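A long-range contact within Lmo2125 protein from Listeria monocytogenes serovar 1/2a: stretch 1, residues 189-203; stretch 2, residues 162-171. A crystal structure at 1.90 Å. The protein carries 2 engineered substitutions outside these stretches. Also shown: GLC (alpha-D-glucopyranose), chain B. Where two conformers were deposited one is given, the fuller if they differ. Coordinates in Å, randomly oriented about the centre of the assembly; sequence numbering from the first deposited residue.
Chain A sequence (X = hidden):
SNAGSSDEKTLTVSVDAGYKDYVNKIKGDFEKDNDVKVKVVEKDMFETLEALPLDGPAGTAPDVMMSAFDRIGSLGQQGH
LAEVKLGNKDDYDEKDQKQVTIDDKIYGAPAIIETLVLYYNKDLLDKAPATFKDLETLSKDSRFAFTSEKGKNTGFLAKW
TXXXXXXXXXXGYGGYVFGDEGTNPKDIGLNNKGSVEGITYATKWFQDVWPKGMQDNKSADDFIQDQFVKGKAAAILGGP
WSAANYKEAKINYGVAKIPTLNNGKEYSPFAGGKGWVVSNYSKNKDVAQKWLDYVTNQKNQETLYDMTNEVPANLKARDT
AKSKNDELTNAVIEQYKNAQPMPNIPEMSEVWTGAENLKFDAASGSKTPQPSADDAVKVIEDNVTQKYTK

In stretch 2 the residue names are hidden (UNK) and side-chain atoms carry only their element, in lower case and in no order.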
# COMPACT_ATOMS: atom_id res chain seq x y z
N GLY A 189 -16.05 -5.49 -10.19
CA GLY A 189 -15.45 -5.21 -11.49
C GLY A 189 -14.29 -6.10 -11.92
O GLY A 189 -13.66 -5.83 -12.92
N LEU A 190 -14.03 -7.17 -11.17
CA LEU A 190 -12.89 -8.07 -11.45
C LEU A 190 -13.09 -9.05 -12.60
O LEU A 190 -12.15 -9.76 -12.98
CB LEU A 190 -12.48 -8.82 -10.19
CG LEU A 190 -12.03 -7.92 -9.04
CD1 LEU A 190 -11.75 -8.75 -7.78
CD2 LEU A 190 -10.84 -7.05 -9.39
N ASN A 191 -14.28 -9.07 -13.18
CA ASN A 191 -14.53 -9.90 -14.35
C ASN A 191 -15.09 -9.07 -15.51
O ASN A 191 -15.69 -9.62 -16.43
CB ASN A 191 -15.45 -11.08 -14.03
CG ASN A 191 -16.83 -10.64 -13.60
OD1 ASN A 191 -17.02 -9.55 -13.10
ND2 ASN A 191 -17.81 -11.50 -13.81
N ASN A 192 -14.90 -7.74 -15.46
CA ASN A 192 -15.34 -6.88 -16.56
C ASN A 192 -14.34 -6.99 -17.71
O ASN A 192 -13.30 -7.63 -17.56
CB ASN A 192 -15.61 -5.42 -16.12
CG ASN A 192 -14.35 -4.61 -15.81
OD1 ASN A 192 -13.22 -5.08 -15.92
ND2 ASN A 192 -14.56 -3.36 -15.42
N LYS A 193 -14.68 -6.41 -18.86
CA LYS A 193 -13.81 -6.50 -20.06
C LYS A 193 -12.37 -6.10 -19.77
O LYS A 193 -11.44 -6.79 -20.18
CB LYS A 193 -14.33 -5.62 -21.20
CG LYS A 193 -15.24 -6.30 -22.20
CD LYS A 193 -16.60 -6.68 -21.66
CE LYS A 193 -17.46 -7.25 -22.79
NZ LYS A 193 -18.80 -7.69 -22.31
N GLY A 194 -12.21 -4.98 -19.08
CA GLY A 194 -10.91 -4.47 -18.70
C GLY A 194 -10.10 -5.44 -17.86
O GLY A 194 -8.93 -5.73 -18.19
N SER A 195 -10.70 -5.93 -16.77
CA SER A 195 -9.99 -6.90 -15.91
C SER A 195 -9.51 -8.11 -16.72
O SER A 195 -8.39 -8.59 -16.54
CB SER A 195 -10.87 -7.41 -14.77
OG SER A 195 -11.11 -6.41 -13.80
N VAL A 196 -10.36 -8.62 -17.60
CA VAL A 196 -10.00 -9.80 -18.37
C VAL A 196 -8.84 -9.47 -19.32
O VAL A 196 -7.96 -10.32 -19.52
CB VAL A 196 -11.22 -10.43 -19.06
CG1 VAL A 196 -10.79 -11.56 -19.99
CG2 VAL A 196 -12.18 -10.95 -18.00
N GLU A 197 -8.81 -8.26 -19.87
CA GLU A 197 -7.65 -7.86 -20.70
C GLU A 197 -6.37 -7.90 -19.86
O GLU A 197 -5.32 -8.34 -20.33
CB GLU A 197 -7.81 -6.46 -21.28
CG GLU A 197 -8.56 -6.34 -22.58
CD GLU A 197 -8.67 -4.87 -23.00
OE1 GLU A 197 -9.57 -4.16 -22.48
OE2 GLU A 197 -7.85 -4.44 -23.83
N GLY A 198 -6.47 -7.43 -18.62
CA GLY A 198 -5.32 -7.42 -17.71
C GLY A 198 -4.86 -8.84 -17.36
O GLY A 198 -3.65 -9.13 -17.37
N ILE A 199 -5.84 -9.71 -17.08
CA ILE A 199 -5.55 -11.09 -16.75
C ILE A 199 -4.86 -11.75 -17.95
O ILE A 199 -3.88 -12.47 -17.78
CB ILE A 199 -6.81 -11.87 -16.33
CG1 ILE A 199 -7.43 -11.26 -15.07
CG2 ILE A 199 -6.44 -13.32 -16.06
CD1 ILE A 199 -8.80 -11.81 -14.75
N THR A 200 -5.38 -11.47 -19.16
CA THR A 200 -4.83 -12.02 -20.40
C THR A 200 -3.38 -11.58 -20.60
O THR A 200 -2.54 -12.40 -20.96
CB THR A 200 -5.70 -11.63 -21.62
OG1 THR A 200 -7.04 -12.07 -21.41
CG2 THR A 200 -5.18 -12.25 -22.92
N TYR A 201 -3.10 -10.30 -20.37
CA TYR A 201 -1.74 -9.78 -20.48
C TYR A 201 -0.80 -10.46 -19.48
O TYR A 201 0.32 -10.89 -19.84
CB TYR A 201 -1.71 -8.26 -20.30
CG TYR A 201 -0.35 -7.70 -20.54
CD1 TYR A 201 0.15 -7.61 -21.85
CD2 TYR A 201 0.47 -7.31 -19.48
CE1 TYR A 201 1.42 -7.12 -22.08
CE2 TYR A 201 1.75 -6.82 -19.72
CZ TYR A 201 2.21 -6.72 -21.01
OH TYR A 201 3.49 -6.24 -21.24
N ALA A 202 -1.25 -10.60 -18.24
CA ALA A 202 -0.44 -11.28 -17.21
C ALA A 202 -0.12 -12.72 -17.60
O ALA A 202 1.00 -13.19 -17.42
CB ALA A 202 -1.15 -11.24 -15.86
N THR A 203 -1.12 -13.41 -18.15
CA THR A 203 -0.98 -14.79 -18.53
C THR A 203 0.12 -14.96 -19.59
O THR A 203 0.82 -15.98 -19.58
CB THR A 203 -2.35 -15.35 -18.99
OG1 THR A 203 -3.29 -15.26 -17.88
CG2 THR A 203 -2.27 -16.79 -19.41
N UNK A 162 -0.06 -12.72 -6.70
CA UNK A 162 -0.54 -12.00 -5.53
C UNK A 162 -1.42 -10.84 -6.03
O UNK A 162 -0.94 -9.91 -6.70
c UNK A 162 0.28 -10.90 -3.37
c UNK A 162 0.66 -11.50 -4.72
o UNK A 162 1.11 -11.02 -2.43
o UNK A 162 -0.78 -10.27 -3.24
N UNK A 163 -2.71 -10.89 -5.72
CA UNK A 163 -3.64 -9.85 -6.15
C UNK A 163 -3.23 -8.46 -5.71
O UNK A 163 -3.52 -7.49 -6.39
c UNK A 163 -6.79 -8.43 -5.18
c UNK A 163 -5.05 -10.16 -5.68
c UNK A 163 -8.02 -7.39 -6.94
c UNK A 163 -7.75 -7.53 -5.60
c UNK A 163 -7.33 -8.14 -7.88
c UNK A 163 -6.37 -9.04 -7.46
c UNK A 163 -6.07 -9.18 -6.12
N UNK A 164 -2.55 -8.34 -4.57
CA UNK A 164 -2.08 -7.02 -4.16
C UNK A 164 -1.17 -6.38 -5.23
O UNK A 164 -1.20 -5.17 -5.45
c UNK A 164 -1.37 -7.08 -2.80
c UNK A 164 0.76 -4.03 -2.17
c UNK A 164 0.35 -5.28 -2.57
c UNK A 164 -1.42 -3.60 -1.28
c UNK A 164 -0.12 -3.20 -1.53
o UNK A 164 0.31 -1.96 -1.15
c UNK A 164 -0.94 -5.72 -2.33
c UNK A 164 -1.82 -4.86 -1.69
N UNK A 165 -0.34 -7.21 -5.86
CA UNK A 165 0.54 -6.77 -6.93
C UNK A 165 -0.13 -6.64 -8.29
O UNK A 165 0.05 -5.64 -8.99
c UNK A 165 1.74 -7.74 -7.03
c UNK A 165 4.82 -6.72 -5.08
c UNK A 165 2.72 -7.58 -5.92
c UNK A 165 2.47 -8.12 -4.67
c UNK A 165 3.37 -7.96 -3.63
c UNK A 165 4.55 -7.26 -3.84
c UNK A 165 3.91 -6.88 -6.12
N UNK A 166 -0.94 -7.64 -8.66
CA UNK A 166 -1.58 -7.62 -9.96
C UNK A 166 -2.78 -6.69 -10.10
O UNK A 166 -3.16 -6.38 -11.24
o UNK A 166 -2.98 -9.53 -9.53
c UNK A 166 -1.99 -9.03 -10.39
N UNK A 167 -3.37 -6.26 -8.99
CA UNK A 167 -4.55 -5.40 -9.08
C UNK A 167 -4.36 -4.19 -9.99
O UNK A 167 -5.22 -3.91 -10.82
c UNK A 167 -6.18 -3.95 -7.88
c UNK A 167 -5.05 -4.92 -7.71
c UNK A 167 -7.07 -1.71 -7.77
c UNK A 167 -7.41 -4.36 -8.40
o UNK A 167 -9.31 -1.30 -8.47
c UNK A 167 -8.27 -2.16 -8.26
c UNK A 167 -6.03 -2.60 -7.58
c UNK A 167 -8.44 -3.48 -8.59
N UNK A 168 -3.24 -3.49 -9.83
CA UNK A 168 -2.96 -2.33 -10.65
C UNK A 168 -2.89 -2.57 -12.15
O UNK A 168 -3.10 -1.65 -12.93
N UNK A 169 -2.63 -3.81 -12.54
CA UNK A 169 -2.61 -4.17 -13.94
C UNK A 169 -4.06 -4.25 -14.44
O UNK A 169 -4.41 -3.69 -15.46
c UNK A 169 -1.92 -5.54 -14.12
c UNK A 169 -1.32 -7.58 -15.43
c UNK A 169 -1.30 -5.32 -16.54
c UNK A 169 -1.97 -6.20 -15.49
N UNK A 170 -4.89 -4.98 -13.70
CA UNK A 170 -6.30 -5.11 -14.06
C UNK A 170 -6.98 -3.72 -14.05
O UNK A 170 -7.76 -3.37 -14.93
c UNK A 170 -7.02 -6.08 -13.11
c UNK A 170 -7.69 -8.33 -12.33
c UNK A 170 -6.87 -7.58 -13.37
c UNK A 170 -5.43 -8.04 -13.41
N UNK A 171 -6.64 -2.92 -13.04
CA UNK A 171 -7.22 -1.61 -12.91
C UNK A 171 -6.74 -0.67 -14.03
O UNK A 171 -7.49 0.18 -14.51
c UNK A 171 -6.92 -1.02 -11.53
C1 GLC B . 1.78 -4.42 2.19
C2 GLC B . 0.50 -3.62 2.42
C3 GLC B . -0.64 -4.51 2.91
C4 GLC B . -0.82 -5.68 1.95
C5 GLC B . 0.50 -6.45 1.81
C6 GLC B . 0.35 -7.63 0.86
O2 GLC B . 0.74 -2.58 3.38
O3 GLC B . -1.85 -3.74 3.00
O4 GLC B . -1.86 -6.55 2.40
O5 GLC B . 1.52 -5.56 1.35
O6 GLC B . 1.64 -8.13 0.47

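Position 162 carries two side-chain carbons, the second bearing two oxygens, a carboxylate that lies well away from stretch 1. One oxygen accepts from the backbone N of position 164 at the start of a helix, and the residue is Asp162, the N-cap; its OD1 lies 2.9 Å from that N. Position 163 has one carbon followed by a six-carbon ring without a heteroatom, and the tip of the ring approaches Leu190. This is Phe163, whose CZ lies 3.8 Å from Leu190 CD2. At position 164 a similar ring bears one oxygen, which identifies Tyr164. It does not reach stretch 1; one face of its ring covers the glucose, with CD1 3.9 Å from GLC C4. Position 165 again has one carbon and a plain six-carbon ring, directed to the sugar side and far from stretch 1: Phe165.

Position 166 shows a single carbon and one oxygen. Its CA-to-CB bond points toward stretch 1, yet the CB of position 166 stays 6.0 Å from Ala202 CB; it is Ser166. Position 167 has a carbon and a six-carbon ring bearing an oxygen, and the ring edge meets Leu190. This is Tyr167, with CE1 4.4 Å from Leu190 CD2. No side-chain atoms are present at position 168, which is Gly168, located where the helix kinks. Position 169 has four carbons forked at the second, and the fork lies against Gly198, Tyr201 and Ala202. It is Leu169: CD2 packs 3.4 Å from Gly198 O and 3.7 Å from Ala202 CB, while CD1 lies 4.0 Å from Tyr201 CD2. The same forked pattern at position 170 lies against Ser195, Gly198 and Ile199. This is Leu170, which has the largest area covered by stretch 1; its CG is 3.7 Å from Ser195 O and its CD2 4.0 Å from Ile199 CG1. Position 171 has a lone carbon pointing away from stretch 1: Ala171.

The contact is a helix crossing at 122° between N-to-C directions, with the axes approaching to 7.9 Å. Gly198 permits this closeness: its CA is 4.4 Å from Leu170 CA, and an ideal CB on Gly198 would fall 2.9 Å from Leu170 CA, a clash. No hydrogen bond joins the stretches; the side-chain contacts are apolar. Just before helix 193-203, Leu190 extends the contact to Phe163 and Tyr167. Within stretch 1, Asn192 OD1 caps the helix by accepting from Ser195 N at 2.8 Å, and Ser195 OG donates to Gly189 O, also at 2.8 Å.

Stretch 2 (162-171) DFYFSYGLLA
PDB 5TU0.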